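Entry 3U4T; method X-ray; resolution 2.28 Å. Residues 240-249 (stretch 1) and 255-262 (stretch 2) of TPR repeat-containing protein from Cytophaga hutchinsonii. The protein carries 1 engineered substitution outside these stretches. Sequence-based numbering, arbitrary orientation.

Stretch 1 (240-249) ADAAWKNILA
Stretch 2 255-262: KKAIDGLK

Residues 240-249 belong to a helix that begins earlier in the chain and continues later, with phi/psi near -65/-40 and i to i+4 bonds such as Trp244 N to Ala240 O (3.0 Å) and Ala249 N to Lys245 O (3.0 Å). The second helix runs back against this one: the N-to-C directions make 145°, the signed crossing angle is -145°, and the axes approach to 8.8 Å. Two CA pairs fix the register, Trp244 CA to Ala257 CA at 4.9 Å and Asp241 CA to Leu261 CA at 6.4 Å. No hydrogen bond crosses the contact, which buries 428 Å² in total and rests on apolar packing.

Lys255 points its CA-to-CB bond away and makes no contact. Lys256 (chi1 m, chi2 p) comes closest through its O, 3.9 Å from Trp244 CZ3 and over one face of the indole; its CB is 4.3 Å from the same atom, and the side-chain end leads away. Ala257 lies where the helices come close. Its CA is 3.2 Å from Trp244 CE3, and its CB lies 3.5 Å from Trp244 CE3, 4.0 Å from Leu248 CD2 and 4.1 Å from Ile247 CG2. Trp244 has chi1 -79° and chi2 135°; Ile247 and Leu248 are both m,t.

Ile258 (m,t) directs CB away, yet its CG1 reaches 3.8 Å from Leu248 CD2. Asp259 makes no contact across the helices. Gly260 (phi/psi -79/-14) places its CA 4.2 Å from the centroid of the Trp244 five-membered ring, 20° off the normal, a CH-pi contact over the face. An ideal CB here would point toward stretch 1 and fall 2.6 Å from Trp244 CE2, a clash, so the ring occupies the space a side chain would need.

Leu261 (m,t; phi/psi -98/-29) starts sideways but its end comes nearer: CD1 meets Leu248 CD1 at 3.7 Å, CG meets Trp244 CB at 3.9 Å, and CD2 lies 3.5 Å from Asp241 OD1. Lys262, poorly ordered, remains out of reach.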

# COMPACT_ATOMS: atom_id res chain seq x y z
N ALA A 240 19.15 15.27 25.00
CA ALA A 240 17.91 14.53 25.26
C ALA A 240 16.75 15.47 25.55
O ALA A 240 15.64 15.27 25.07
CB ALA A 240 18.10 13.56 26.41
N ASP A 241 17.01 16.51 26.33
CA ASP A 241 15.96 17.46 26.65
C ASP A 241 15.50 18.20 25.39
O ASP A 241 14.31 18.47 25.20
CB ASP A 241 16.45 18.46 27.70
CG ASP A 241 16.54 17.84 29.08
OD1 ASP A 241 15.99 16.73 29.27
OD2 ASP A 241 17.15 18.47 29.96
N ALA A 242 16.46 18.53 24.53
CA ALA A 242 16.15 19.23 23.29
C ALA A 242 15.21 18.39 22.43
O ALA A 242 14.27 18.91 21.82
CB ALA A 242 17.44 19.53 22.52
N ALA A 243 15.46 17.09 22.39
CA ALA A 243 14.63 16.20 21.60
C ALA A 243 13.25 16.16 22.24
O ALA A 243 12.22 16.21 21.55
CB ALA A 243 15.24 14.81 21.55
N TRP A 244 13.22 16.08 23.57
CA TRP A 244 11.97 16.04 24.32
C TRP A 244 11.21 17.32 24.03
O TRP A 244 9.98 17.35 24.06
CB TRP A 244 12.23 15.93 25.82
CG TRP A 244 12.58 14.55 26.29
CD1 TRP A 244 13.58 14.20 27.15
CD2 TRP A 244 11.89 13.33 25.96
NE1 TRP A 244 13.57 12.84 27.37
CE2 TRP A 244 12.55 12.29 26.67
CE3 TRP A 244 10.80 13.01 25.16
CZ2 TRP A 244 12.14 10.96 26.57
CZ3 TRP A 244 10.39 11.68 25.07
CH2 TRP A 244 11.06 10.67 25.78
N LYS A 245 11.95 18.39 23.74
CA LYS A 245 11.31 19.66 23.45
C LYS A 245 10.74 19.66 22.05
O LYS A 245 9.62 20.11 21.84
CB LYS A 245 12.31 20.82 23.63
CG LYS A 245 12.66 21.12 25.09
CD LYS A 245 13.75 22.19 25.21
CE LYS A 245 14.12 22.43 26.68
NZ LYS A 245 15.46 23.09 26.82
N ASN A 246 11.48 19.15 21.07
CA ASN A 246 10.95 19.13 19.71
C ASN A 246 9.60 18.44 19.64
O ASN A 246 8.77 18.78 18.79
CB ASN A 246 11.91 18.43 18.77
CG ASN A 246 13.26 19.07 18.79
OD1 ASN A 246 13.37 20.28 18.97
ND2 ASN A 246 14.30 18.27 18.59
N ILE A 247 9.37 17.49 20.53
CA ILE A 247 8.10 16.76 20.55
C ILE A 247 6.95 17.62 21.07
O ILE A 247 5.86 17.63 20.47
CB ILE A 247 8.22 15.49 21.38
CG1 ILE A 247 9.26 14.57 20.74
CG2 ILE A 247 6.86 14.79 21.48
CD1 ILE A 247 9.61 13.38 21.57
N LEU A 248 7.17 18.33 22.17
CA LEU A 248 6.15 19.20 22.75
C LEU A 248 5.81 20.30 21.75
O LEU A 248 4.64 20.66 21.58
CB LEU A 248 6.64 19.82 24.06
CG LEU A 248 6.87 18.84 25.22
CD1 LEU A 248 7.43 19.53 26.45
CD2 LEU A 248 5.54 18.20 25.54
N ALA A 249 6.83 20.84 21.09
CA ALA A 249 6.64 21.88 20.08
C ALA A 249 5.65 21.38 19.02
O ALA A 249 4.95 22.17 18.38
CB ALA A 249 8.00 22.24 19.42
N LYS A 255 2.63 13.12 26.87
CA LYS A 255 3.00 12.63 28.19
C LYS A 255 4.42 12.08 28.36
O LYS A 255 5.03 12.27 29.42
CB LYS A 255 1.97 11.58 28.63
CG LYS A 255 0.52 12.03 28.45
CD LYS A 255 -0.47 11.08 29.12
CE LYS A 255 -0.95 11.62 30.46
NZ LYS A 255 0.15 11.94 31.41
N LYS A 256 4.95 11.40 27.34
CA LYS A 256 6.30 10.86 27.41
C LYS A 256 7.34 11.97 27.51
O LYS A 256 8.26 11.91 28.32
CB LYS A 256 6.63 10.01 26.17
CG LYS A 256 5.98 8.64 26.09
CD LYS A 256 4.60 8.69 25.44
CE LYS A 256 3.54 9.27 26.37
NZ LYS A 256 2.88 10.48 25.81
N ALA A 257 7.19 12.99 26.66
CA ALA A 257 8.13 14.11 26.65
C ALA A 257 8.00 14.99 27.89
O ALA A 257 8.97 15.61 28.34
CB ALA A 257 7.91 14.95 25.40
N ILE A 258 6.80 15.06 28.45
CA ILE A 258 6.58 15.87 29.63
C ILE A 258 7.32 15.25 30.81
O ILE A 258 8.06 15.93 31.52
CB ILE A 258 5.07 15.97 29.95
CG1 ILE A 258 4.39 16.87 28.92
CG2 ILE A 258 4.86 16.51 31.34
CD1 ILE A 258 2.87 16.86 29.01
N ASP A 259 7.12 13.95 31.00
CA ASP A 259 7.74 13.21 32.10
C ASP A 259 9.24 13.01 31.94
O ASP A 259 9.96 12.77 32.91
CB ASP A 259 7.04 11.86 32.25
CG ASP A 259 5.54 12.00 32.45
OD1 ASP A 259 5.13 12.69 33.40
OD2 ASP A 259 4.78 11.43 31.64
N GLY A 260 9.72 13.10 30.70
CA GLY A 260 11.14 12.94 30.45
C GLY A 260 11.87 14.22 30.80
O GLY A 260 13.10 14.23 30.92
N LEU A 261 11.11 15.30 30.98
CA LEU A 261 11.68 16.61 31.32
C LEU A 261 11.64 16.97 32.80
O LEU A 261 12.49 17.72 33.28
CB LEU A 261 10.98 17.71 30.52
CG LEU A 261 11.35 17.84 29.05
CD1 LEU A 261 10.44 18.88 28.41
CD2 LEU A 261 12.83 18.21 28.91
N LYS A 262 10.65 16.46 33.53
CA LYS A 262 10.55 16.77 34.95
C LYS A 262 11.42 15.83 35.78
O LYS A 262 12.64 15.83 35.53
CB LYS A 262 9.10 16.68 35.43
CG LYS A 262 8.44 15.34 35.17
CD LYS A 262 7.01 15.31 35.71
CE LYS A 262 6.19 16.52 35.24
NZ LYS A 262 4.75 16.44 35.64